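Local coordinates for protein endoglucanase (Clostridium thermocellum, PDB 2C4X) that probably hydrolyses cellulose as a whole enzyme, this chain being its C-terminal PKD domain and CBM44 module, a beta-sandwich that recognises beta-glucan chains and xyloglucan, at residues A179-I185 / W197-G203; S144-A150 / Q234-E240; T189-E194 / W227-M231. The protein carries 1 engineered substitution. All coordinates share one frame; numbering follows the deposited sequence.

Overall arrangement
All three contacts, away from the calcium sites, involve one five-stranded sheet of the CBM44 beta-sandwich, interaction 3 through an end loop and interaction 2 also through bends to the second sheet. Strand 178-187 in interaction 1 is flanked by strand 198-203 and by strand 229-238, which carries parts of interactions 2 and 3. Interactions 1 and 2 have centres about 14 Å apart and are joined through the backbone, with Gln182 N 2.8 Å from Gln234 O. Interaction 3 lies about 18 Å from interaction 1, between centres, tied to it where Tyr184 OH approaches Gln230 OE1 to 2.6 Å. Interactions 2 and 3 use opposite ends of strand 229-238, their centres about 25 Å apart.

Interaction 1: A179-I185 / W197-G203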
loop_
_atom_site.group_PDB
_atom_site.type_symbol
_atom_site.label_atom_id
_atom_site.label_comp_id
_atom_site.label_asym_id
_atom_site.label_seq_id
_atom_site.Cartn_x
_atom_site.Cartn_y
_atom_site.Cartn_z
ATOM N N ALA A 179 4.456 8.032 23.162
ATOM C CA ALA A 179 5.585 8.833 22.697
ATOM C C ALA A 179 5.887 8.530 21.234
ATOM O O ALA A 179 6.179 9.428 20.440
ATOM C CB ALA A 179 6.808 8.554 23.553
ATOM N N ALA A 180 5.811 7.249 20.889
ATOM C CA ALA A 180 6.205 6.772 19.575
ATOM C C ALA A 180 5.508 5.466 19.248
ATOM O O ALA A 180 4.997 4.772 20.131
ATOM C CB ALA A 180 7.726 6.580 19.511
ATOM N N ILE A 181 5.498 5.148 17.962
ATOM C CA ILE A 181 4.982 3.890 17.466
ATOM C C ILE A 181 5.958 3.401 16.394
ATOM O O ILE A 181 6.573 4.210 15.693
ATOM C CB ILE A 181 3.532 4.066 16.928
ATOM C CG1 ILE A 181 2.892 2.717 16.604
ATOM C CG2 ILE A 181 3.485 5.041 15.737
ATOM C CD1 ILE A 181 1.374 2.766 16.542
ATOM N N GLN A 182 6.137 2.088 16.286
ATOM C CA GLN A 182 7.052 1.557 15.280
ATOM C C GLN A 182 6.760 0.130 14.832
ATOM O O GLN A 182 6.832 -0.802 15.642
ATOM C CB GLN A 182 8.522 1.704 15.715
ATOM C CG GLN A 182 8.942 0.953 16.970
ATOM C CD GLN A 182 10.364 1.287 17.382
ATOM O OE1 GLN A 182 11.183 1.689 16.551
ATOM N NE2 GLN A 182 10.669 1.125 18.671
ATOM N N PRO A 183 6.465 -0.046 13.527
ATOM C CA PRO A 183 6.479 -1.389 12.959
ATOM C C PRO A 183 7.912 -1.900 13.044
ATOM O O PRO A 183 8.854 -1.108 12.899
ATOM C CB PRO A 183 6.113 -1.167 11.491
ATOM C CG PRO A 183 5.531 0.203 11.431
ATOM C CD PRO A 183 6.167 0.983 12.511
ATOM N N TYR A 184 8.071 -3.193 13.295
ATOM C CA TYR A 184 9.389 -3.774 13.386
ATOM C C TYR A 184 9.422 -5.181 12.843
ATOM O O TYR A 184 8.397 -5.867 12.749
ATOM C CB TYR A 184 9.903 -3.766 14.834
ATOM C CG TYR A 184 9.174 -4.722 15.759
ATOM C CD1 TYR A 184 9.598 -6.055 15.910
ATOM C CD2 TYR A 184 8.087 -4.284 16.516
ATOM C CE1 TYR A 184 8.940 -6.927 16.770
ATOM C CE2 TYR A 184 7.420 -5.145 17.376
ATOM C CZ TYR A 184 7.844 -6.460 17.499
ATOM O OH TYR A 184 7.170 -7.288 18.372
ATOM N N ILE A 185 10.621 -5.592 12.467
ATOM C CA ILE A 185 10.908 -6.995 12.215
ATOM C C ILE A 185 12.218 -7.344 12.908
ATOM O O ILE A 185 13.231 -6.634 12.781
ATOM C CB ILE A 185 10.911 -7.367 10.714
ATOM C CG1 ILE A 185 10.969 -8.898 10.565
ATOM C CG2 ILE A 185 12.060 -6.669 9.967
ATOM C CD1 ILE A 185 10.431 -9.424 9.287
ATOM N N TRP A 197 17.524 -5.817 15.186
ATOM C CA TRP A 197 16.375 -4.936 15.300
ATOM C C TRP A 197 16.240 -4.055 14.062
ATOM O O TRP A 197 17.151 -3.293 13.724
ATOM C CB TRP A 197 16.484 -4.096 16.569
ATOM C CG TRP A 197 15.313 -3.177 16.774
ATOM C CD1 TRP A 197 15.278 -1.841 16.536
ATOM C CD2 TRP A 197 14.011 -3.539 17.249
ATOM N NE1 TRP A 197 14.040 -1.336 16.844
ATOM C CE2 TRP A 197 13.237 -2.360 17.278
ATOM C CE3 TRP A 197 13.424 -4.747 17.650
ATOM C CZ2 TRP A 197 11.907 -2.348 17.694
ATOM C CZ3 TRP A 197 12.102 -4.741 18.062
ATOM C CH2 TRP A 197 11.356 -3.544 18.086
ATOM N N ASN A 198 15.112 -4.204 13.372
ATOM C CA ASN A 198 14.753 -3.340 12.246
ATOM C C ASN A 198 13.396 -2.728 12.518
ATOM O O ASN A 198 12.445 -3.450 12.833
ATOM C CB ASN A 198 14.709 -4.145 10.946
ATOM C CG ASN A 198 15.973 -4.947 10.728
ATOM O OD1 ASN A 198 16.963 -4.424 10.230
ATOM N ND2 ASN A 198 15.957 -6.214 11.132
ATOM N N SER A 199 13.290 -1.406 12.405
ATOM C CA SER A 199 12.018 -0.748 12.689
ATOM C C SER A 199 11.863 0.562 11.935
ATOM O O SER A 199 12.839 1.135 11.452
ATOM C CB SER A 199 11.858 -0.495 14.194
ATOM O OG SER A 199 12.633 0.615 14.606
ATOM N N THR A 200 10.632 1.040 11.847
ATOM C CA THR A 200 10.386 2.364 11.298
ATOM C C THR A 200 9.784 3.237 12.396
ATOM O O THR A 200 8.577 3.233 12.637
ATOM C CB THR A 200 9.528 2.296 10.029
ATOM O OG1 THR A 200 10.184 1.443 9.081
ATOM C CG2 THR A 200 9.355 3.693 9.403
ATOM N N TRP A 201 10.664 3.970 13.067
ATOM C CA TRP A 201 10.298 4.773 14.219
ATOM C C TRP A 201 9.527 6.022 13.783
ATOM O O TRP A 201 9.998 6.790 12.938
ATOM C CB TRP A 201 11.559 5.148 15.002
ATOM C CG TRP A 201 11.290 5.770 16.328
ATOM C CD1 TRP A 201 11.111 5.123 17.519
ATOM C CD2 TRP A 201 11.168 7.174 16.607
ATOM N NE1 TRP A 201 10.896 6.038 18.527
ATOM C CE2 TRP A 201 10.915 7.302 17.995
ATOM C CE3 TRP A 201 11.257 8.333 15.823
ATOM C CZ2 TRP A 201 10.744 8.543 18.615
ATOM C CZ3 TRP A 201 11.081 9.571 16.440
ATOM C CH2 TRP A 201 10.830 9.663 17.824
ATOM N N LYS A 202 8.328 6.193 14.344
ATOM C CA LYS A 202 7.514 7.394 14.135
ATOM C C LYS A 202 7.165 8.013 15.480
ATOM O O LYS A 202 6.558 7.358 16.326
ATOM C CB LYS A 202 6.213 7.061 13.393
ATOM C CG LYS A 202 6.389 6.545 11.977
ATOM C CD LYS A 202 6.877 7.636 11.031
ATOM C CE LYS A 202 6.796 7.173 9.580
ATOM N NZ LYS A 202 7.706 7.951 8.687
ATOM N N GLY A 203 7.553 9.267 15.680
ATOM C CA GLY A 203 7.139 10.016 16.861
ATOM C C GLY A 203 5.651 10.304 16.796
ATOM O O GLY A 203 5.084 10.456 15.707
HETATM O O HOH W 1 14.046 2.064 17.119
#
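Trp197 lays the outer corner of its indole over one face of Tyr184 in an offset stack, the six-membered rings 4.8 Å apart between centroids and the planes at 22°. Its CH2 comes within 3.4 Å of Tyr184 CG, and the Tyr184 CB methylene adds a CH-pi contact over the indole face. With CG trans to the backbone N (chi1 -179°), the Trp197 indole is carried across to strand 180-185, over Tyr184. Asn198 grips the Ile185 carbonyl oxygen twice, N and ND2 arriving from opposite faces of its plane, while Asn198 O takes Ile185 N at 2.8 Å. Ser199 OG donates to Gln182 OE1 at 2.7 Å, from above the amide plane; a water also donates to this oxygen and weakly accepts from Trp197 NE1. At Thr200 the backbone N bonds to Pro183 O (3.0 Å), and the proline has no N-H to return. Trp201 presents its ring edge to Gln182 OE1, and its NE1 lies 3.4 Å from Ala180 CB. Lys202 and Ile181 exchange two backbone bonds, and Gly203 pairs with Ala180 beyond them. The Gln182 amide, whose NE2 bonds to Gln234, thus stands steeply between two exposed indoles, its position fixed by polar bonds. This is consistent with an aromatic platform of the kind on which carbohydrate-binding modules stack sugar rings.

Interaction 2: S144-A150 / Q234-E240; sequences SEGEGTA and QVQTIDE. With EDO (1,2-ethanediol), chain F.
Ser144 OG donates to the carbonyl oxygen of Asp239 at 2.6 Å, lying in the carbonyl plane, and so ties the end of one strand to the bend that follows the other. Next to it Thr237 OG1 gives its hydrogen to Gly146 O at 2.9 Å. With OG1 set between its own backbone N and carbonyl carbon (chi1 63°), Thr237 turns the hydroxyl to that carbonyl and leaves CG2 against Ser144 CB. Gly146 has backbone angles at which a CB would run into the carbonyl oxygen of Glu145, and its N, buried here, has no partner in the model. Regular pairing resumes at Gly148, which exchanges two bonds with Thr237, the N-H groups meeting the oxygens well out of the carbonyl planes. Ala150 and Val235 follow with a straighter pair, Val235 N lying 2.9 Å from Ala150 O. On the face that carries Thr149 and Gln236, opposite Ala150 and Val235, the methyl CG2 of Thr149 sits tightly against the extended side chain of Gln234, 3.3 Å from its CG. Gln234 OE1 is held by Gln182, while its NE2 makes weak bonds to Glu151 and to a 1,2-ethanediol, probably from the crystallisation liquor, whose O2 is 3.1 Å away. Strands 148-155 and 229-238 are neighbours in one sheet of the sandwich; the bends at 146-147 and 239-240 connect them to strands 137-145 and 241-251 of the second sheet, whose Trp140, Val142, Phe243 and Ile245 cover Ala150 and Val235.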
loop_
_atom_site.group_PDB
_atom_site.type_symbol
_atom_site.label_atom_id
_atom_site.label_comp_id
_atom_site.label_asym_id
_atom_site.label_seq_id
_atom_site.Cartn_x
_atom_site.Cartn_y
_atom_site.Cartn_z
ATOM N N SER A 144 -2.099 1.381 29.454
ATOM C CA SER A 144 -0.783 1.619 30.022
ATOM C C SER A 144 -0.877 2.159 31.438
ATOM O O SER A 144 -1.804 2.901 31.777
ATOM C CB SER A 144 0.079 2.518 29.133
ATOM O OG SER A 144 -0.413 3.836 29.073
ATOM N N GLU A 145 0.092 1.766 32.256
ATOM C CA GLU A 145 0.134 2.147 33.654
ATOM C C GLU A 145 1.202 3.211 33.901
ATOM O O GLU A 145 1.423 3.634 35.039
ATOM C CB GLU A 145 0.366 0.905 34.515
ATOM C CG GLU A 145 -0.743 -0.139 34.386
ATOM C CD GLU A 145 -2.080 0.354 34.930
ATOM O OE1 GLU A 145 -2.140 0.753 36.119
ATOM O OE2 GLU A 145 -3.075 0.341 34.167
ATOM N N GLY A 146 1.846 3.650 32.823
ATOM C CA GLY A 146 2.897 4.655 32.900
ATOM C C GLY A 146 3.873 4.502 31.758
ATOM O O GLY A 146 3.488 4.102 30.654
ATOM N N GLU A 147 5.139 4.816 32.021
ATOM C CA GLU A 147 6.200 4.623 31.033
ATOM C C GLU A 147 6.436 3.138 30.783
ATOM O O GLU A 147 6.871 2.395 31.662
ATOM C CB GLU A 147 7.496 5.319 31.457
ATOM C CG GLU A 147 7.408 6.853 31.456
ATOM C CD GLU A 147 8.587 7.519 32.152
ATOM O OE1 GLU A 147 9.717 6.982 32.072
ATOM O OE2 GLU A 147 8.386 8.582 32.780
ATOM N N GLY A 148 6.120 2.708 29.573
ATOM C CA GLY A 148 6.306 1.323 29.204
ATOM C C GLY A 148 6.208 1.108 27.712
ATOM O O GLY A 148 6.284 2.049 26.915
ATOM N N THR A 149 6.020 -0.153 27.352
ATOM C CA THR A 149 6.042 -0.588 25.978
ATOM C C THR A 149 4.941 -1.633 25.796
ATOM O O THR A 149 4.684 -2.414 26.702
ATOM C CB THR A 149 7.427 -1.200 25.625
ATOM O OG1 THR A 149 8.472 -0.323 26.062
ATOM C CG2 THR A 149 7.567 -1.345 24.170
ATOM N N ALA A 150 4.287 -1.626 24.637
ATOM C CA ALA A 150 3.324 -2.666 24.285
ATOM C C ALA A 150 3.587 -3.136 22.864
ATOM O O ALA A 150 3.937 -2.328 22.007
ATOM C CB ALA A 150 1.876 -2.153 24.446
ATOM N N GLN A 234 5.276 -1.935 17.788
ATOM C CA GLN A 234 5.578 -1.557 19.159
ATOM C C GLN A 234 5.116 -0.122 19.417
ATOM O O GLN A 234 5.314 0.767 18.580
ATOM C CB GLN A 234 7.076 -1.679 19.436
ATOM C CG GLN A 234 7.445 -1.516 20.899
ATOM C CD GLN A 234 8.935 -1.613 21.153
ATOM O OE1 GLN A 234 9.687 -0.691 20.852
ATOM N NE2 GLN A 234 9.363 -2.726 21.739
ATOM N N VAL A 235 4.506 0.088 20.581
ATOM C CA VAL A 235 4.146 1.425 21.051
ATOM C C VAL A 235 4.893 1.740 22.348
ATOM O O VAL A 235 4.966 0.901 23.241
ATOM C CB VAL A 235 2.616 1.556 21.269
ATOM C CG1 VAL A 235 2.276 2.887 21.868
ATOM C CG2 VAL A 235 1.901 1.433 19.960
ATOM N N GLN A 236 5.463 2.942 22.433
ATOM C CA GLN A 236 6.053 3.427 23.676
ATOM C C GLN A 236 5.032 4.305 24.391
ATOM O O GLN A 236 4.545 5.289 23.831
ATOM C CB GLN A 236 7.356 4.203 23.418
ATOM C CG GLN A 236 8.109 4.615 24.690
ATOM C CD GLN A 236 9.062 5.788 24.479
ATOM O OE1 GLN A 236 9.596 5.992 23.387
ATOM N NE2 GLN A 236 9.283 6.562 25.536
ATOM N N THR A 237 4.706 3.940 25.625
ATOM C CA THR A 237 3.741 4.690 26.417
ATOM C C THR A 237 4.464 5.583 27.428
ATOM O O THR A 237 5.535 5.224 27.928
ATOM C CB THR A 237 2.735 3.762 27.128
ATOM O OG1 THR A 237 3.429 2.910 28.050
ATOM C CG2 THR A 237 1.975 2.900 26.098
ATOM N N ILE A 238 3.881 6.746 27.704
ATOM C CA ILE A 238 4.524 7.742 28.563
ATOM C C ILE A 238 3.725 8.103 29.810
ATOM O O ILE A 238 4.256 8.730 30.731
ATOM C CB ILE A 238 4.910 9.024 27.786
ATOM C CG1 ILE A 238 3.760 9.480 26.880
ATOM C CG2 ILE A 238 6.193 8.777 26.993
ATOM C CD1 ILE A 238 3.618 10.993 26.773
ATOM N N ASP A 239 2.456 7.705 29.835
ATOM C CA ASP A 239 1.577 7.968 30.975
ATOM C C ASP A 239 0.492 6.897 31.076
ATOM O O ASP A 239 0.388 6.026 30.206
ATOM C CB ASP A 239 0.943 9.359 30.848
ATOM C CG ASP A 239 0.570 9.970 32.199
ATOM O OD1 ASP A 239 0.669 9.287 33.247
ATOM O OD2 ASP A 239 0.175 11.153 32.209
ATOM N N GLU A 240 -0.292 6.955 32.153
ATOM C CA GLU A 240 -1.478 6.117 32.313
ATOM C C GLU A 240 -2.521 6.463 31.254
ATOM O O GLU A 240 -2.604 7.611 30.804
ATOM C CB GLU A 240 -2.095 6.326 33.696
ATOM C CG GLU A 240 -1.508 5.475 34.806
ATOM C CD GLU A 240 -2.143 5.771 36.158
ATOM O OE1 GLU A 240 -3.394 5.819 36.241
ATOM O OE2 GLU A 240 -1.387 5.961 37.142
HETATM C C1 EDO F . 9.718 -6.500 22.168
HETATM O O1 EDO F . 8.993 -7.414 21.340
HETATM C C2 EDO F . 11.011 -6.093 21.475
HETATM O O2 EDO F . 11.534 -4.916 22.105
#

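Interaction 3: T189-E194 / W227-M231; sequences TPDWSE and WPQQM
Trp227 buries more surface here than any other residue, and Thr189 is next. The methyl CG2 of Thr189 sits over one face of the indole, 3.9 Å from the centroid of the six-membered ring and shifted toward its rim, in a CH-pi contact; its closest approach is 3.5 Å, to Trp227 CZ2. The two side chains run alongside each other in the same direction. Rotation about the first torsion of Thr189 (chi1 53°) divides its branches, sending the methyl to the ring and OG1 into the loop, where it donates to Asp191 OD1. Farther round the same indole, Glu194 CB lies 3.8 Å from Trp227 CH2, and the glutamate carboxylate stands nearly upright to the ring plane. Pro228, the third large contributor, meets Pro190 with their side chains crossing at about a right angle, CD against CD at 3.9 Å. At the far side Trp192, stacked on His188, points its CH2 toward Gln230 NE2, an amide nitrogen that bonds to Asp155, while the Gln230 oxygen is taken by Tyr184. No hydrogen bond joins the two segments; they meet mainly by apolar and CH-pi contact, while bonds within the loop shape it. Thr189 N reaches Glu194 O at 3.0 Å, and Ser193 OG donates to Asp191 OD1 at 2.7 Å. Trp192 N bonds to Thr189 O at 2.8 Å, closing a type I beta turn, and Asp191 OD1, accepting from Ser193 N, makes an Asx turn that overlaps it, in the loop linking strands 178-187 and 198-203 of the beta-sandwich.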
loop_
_atom_site.group_PDB
_atom_site.type_symbol
_atom_site.label_atom_id
_atom_site.label_comp_id
_atom_site.label_asym_id
_atom_site.label_seq_id
_atom_site.Cartn_x
_atom_site.Cartn_y
_atom_site.Cartn_z
ATOM N N THR A 189 18.523 -15.666 16.156
ATOM C CA THR A 189 18.863 -17.074 16.185
ATOM C C THR A 189 17.786 -17.813 17.006
ATOM O O THR A 189 17.176 -17.223 17.911
ATOM C CB THR A 189 20.257 -17.321 16.822
ATOM O OG1 THR A 189 20.308 -16.692 18.111
ATOM C CG2 THR A 189 21.383 -16.776 15.935
ATOM N N PRO A 190 17.540 -19.101 16.692
ATOM C CA PRO A 190 16.551 -19.881 17.448
ATOM C C PRO A 190 16.671 -19.774 18.970
ATOM O O PRO A 190 15.652 -19.737 19.643
ATOM C CB PRO A 190 16.812 -21.316 16.986
ATOM C CG PRO A 190 17.303 -21.150 15.582
ATOM C CD PRO A 190 18.134 -19.893 15.596
ATOM N N ASP A 191 17.896 -19.705 19.497
ATOM C CA ASP A 191 18.096 -19.600 20.941
ATOM C C ASP A 191 18.164 -18.161 21.505
ATOM O O ASP A 191 18.446 -17.975 22.693
ATOM C CB ASP A 191 19.300 -20.451 21.389
ATOM C CG ASP A 191 20.648 -19.822 21.040
ATOM O OD1 ASP A 191 20.703 -18.821 20.287
ATOM O OD2 ASP A 191 21.669 -20.346 21.533
ATOM N N TRP A 192 17.880 -17.166 20.658
ATOM C CA TRP A 192 17.933 -15.725 21.007
ATOM C C TRP A 192 19.307 -15.162 21.435
ATOM O O TRP A 192 19.391 -14.069 21.990
ATOM C CB TRP A 192 16.852 -15.346 22.037
ATOM C CG TRP A 192 15.434 -15.504 21.536
ATOM C CD1 TRP A 192 14.694 -16.651 21.525
ATOM C CD2 TRP A 192 14.577 -14.471 21.020
ATOM N NE1 TRP A 192 13.440 -16.407 21.008
ATOM C CE2 TRP A 192 13.339 -15.077 20.696
ATOM C CE3 TRP A 192 14.736 -13.095 20.795
ATOM C CZ2 TRP A 192 12.267 -14.359 20.153
ATOM C CZ3 TRP A 192 13.667 -12.377 20.247
ATOM C CH2 TRP A 192 12.446 -13.015 19.935
ATOM N N SER A 193 20.379 -15.891 21.154
ATOM C CA SER A 193 21.731 -15.421 21.448
ATOM C C SER A 193 22.133 -14.198 20.593
ATOM O O SER A 193 22.980 -13.397 20.993
ATOM C CB SER A 193 22.724 -16.558 21.229
ATOM O OG SER A 193 22.651 -16.990 19.881
ATOM N N GLU A 194 21.522 -14.067 19.416
ATOM C CA GLU A 194 21.750 -12.920 18.545
ATOM C C GLU A 194 20.424 -12.414 18.040
ATOM O O GLU A 194 19.606 -13.190 17.545
ATOM C CB GLU A 194 22.638 -13.287 17.352
ATOM C CG GLU A 194 24.030 -13.744 17.749
ATOM C CD GLU A 194 24.816 -14.278 16.589
ATOM O OE1 GLU A 194 25.101 -13.505 15.643
ATOM O OE2 GLU A 194 25.161 -15.474 16.626
ATOM N N TRP A 227 16.991 -17.531 9.880
ATOM C CA TRP A 227 16.694 -17.082 11.243
ATOM C C TRP A 227 15.203 -16.876 11.409
ATOM O O TRP A 227 14.582 -16.218 10.564
ATOM C CB TRP A 227 17.419 -15.768 11.551
ATOM C CG TRP A 227 18.892 -15.907 11.839
ATOM C CD1 TRP A 227 19.704 -16.965 11.526
ATOM C CD2 TRP A 227 19.729 -14.934 12.474
ATOM N NE1 TRP A 227 20.990 -16.713 11.943
ATOM C CE2 TRP A 227 21.034 -15.473 12.525
ATOM C CE3 TRP A 227 19.498 -13.660 13.022
ATOM C CZ2 TRP A 227 22.112 -14.778 13.097
ATOM C CZ3 TRP A 227 20.563 -12.977 13.597
ATOM C CH2 TRP A 227 21.853 -13.538 13.632
ATOM N N PRO A 228 14.617 -17.435 12.491
ATOM C CA PRO A 228 13.224 -17.120 12.788
ATOM C C PRO A 228 13.056 -15.611 12.993
ATOM O O PRO A 228 14.024 -14.921 13.351
ATOM C CB PRO A 228 12.938 -17.909 14.072
ATOM C CG PRO A 228 14.269 -18.245 14.643
ATOM C CD PRO A 228 15.193 -18.374 13.473
ATOM N N GLN A 229 11.852 -15.105 12.729
ATOM C CA GLN A 229 11.587 -13.667 12.753
ATOM C C GLN A 229 10.364 -13.337 13.589
ATOM O O GLN A 229 9.347 -14.046 13.528
ATOM C CB GLN A 229 11.353 -13.151 11.330
ATOM C CG GLN A 229 12.470 -13.442 10.353
ATOM C CD GLN A 229 12.059 -13.228 8.901
ATOM O OE1 GLN A 229 10.871 -13.123 8.584
ATOM N NE2 GLN A 229 13.040 -13.182 8.012
ATOM N N GLN A 230 10.457 -12.270 14.377
ATOM C CA GLN A 230 9.273 -11.681 14.987
ATOM C C GLN A 230 8.949 -10.387 14.255
ATOM O O GLN A 230 9.805 -9.507 14.144
ATOM C CB GLN A 230 9.491 -11.417 16.475
ATOM C CG GLN A 230 8.256 -10.880 17.187
ATOM C CD GLN A 230 8.508 -10.631 18.653
ATOM O OE1 GLN A 230 8.362 -9.505 19.133
ATOM N NE2 GLN A 230 8.898 -11.680 19.380
HETATM N N MSE A 231 7.727 -10.283 13.736
HETATM C CA MSE A 231 7.247 -9.048 13.125
HETATM C C MSE A 231 6.142 -8.455 13.999
HETATM O O MSE A 231 5.329 -9.184 14.561
HETATM C CB MSE A 231 6.724 -9.337 11.717
HETATM C CG MSE A 231 6.232 -8.130 10.921
HETATM SE SE MSE A 231 5.475 -8.673 9.155
HETATM C CE MSE A 231 3.778 -9.332 9.753
#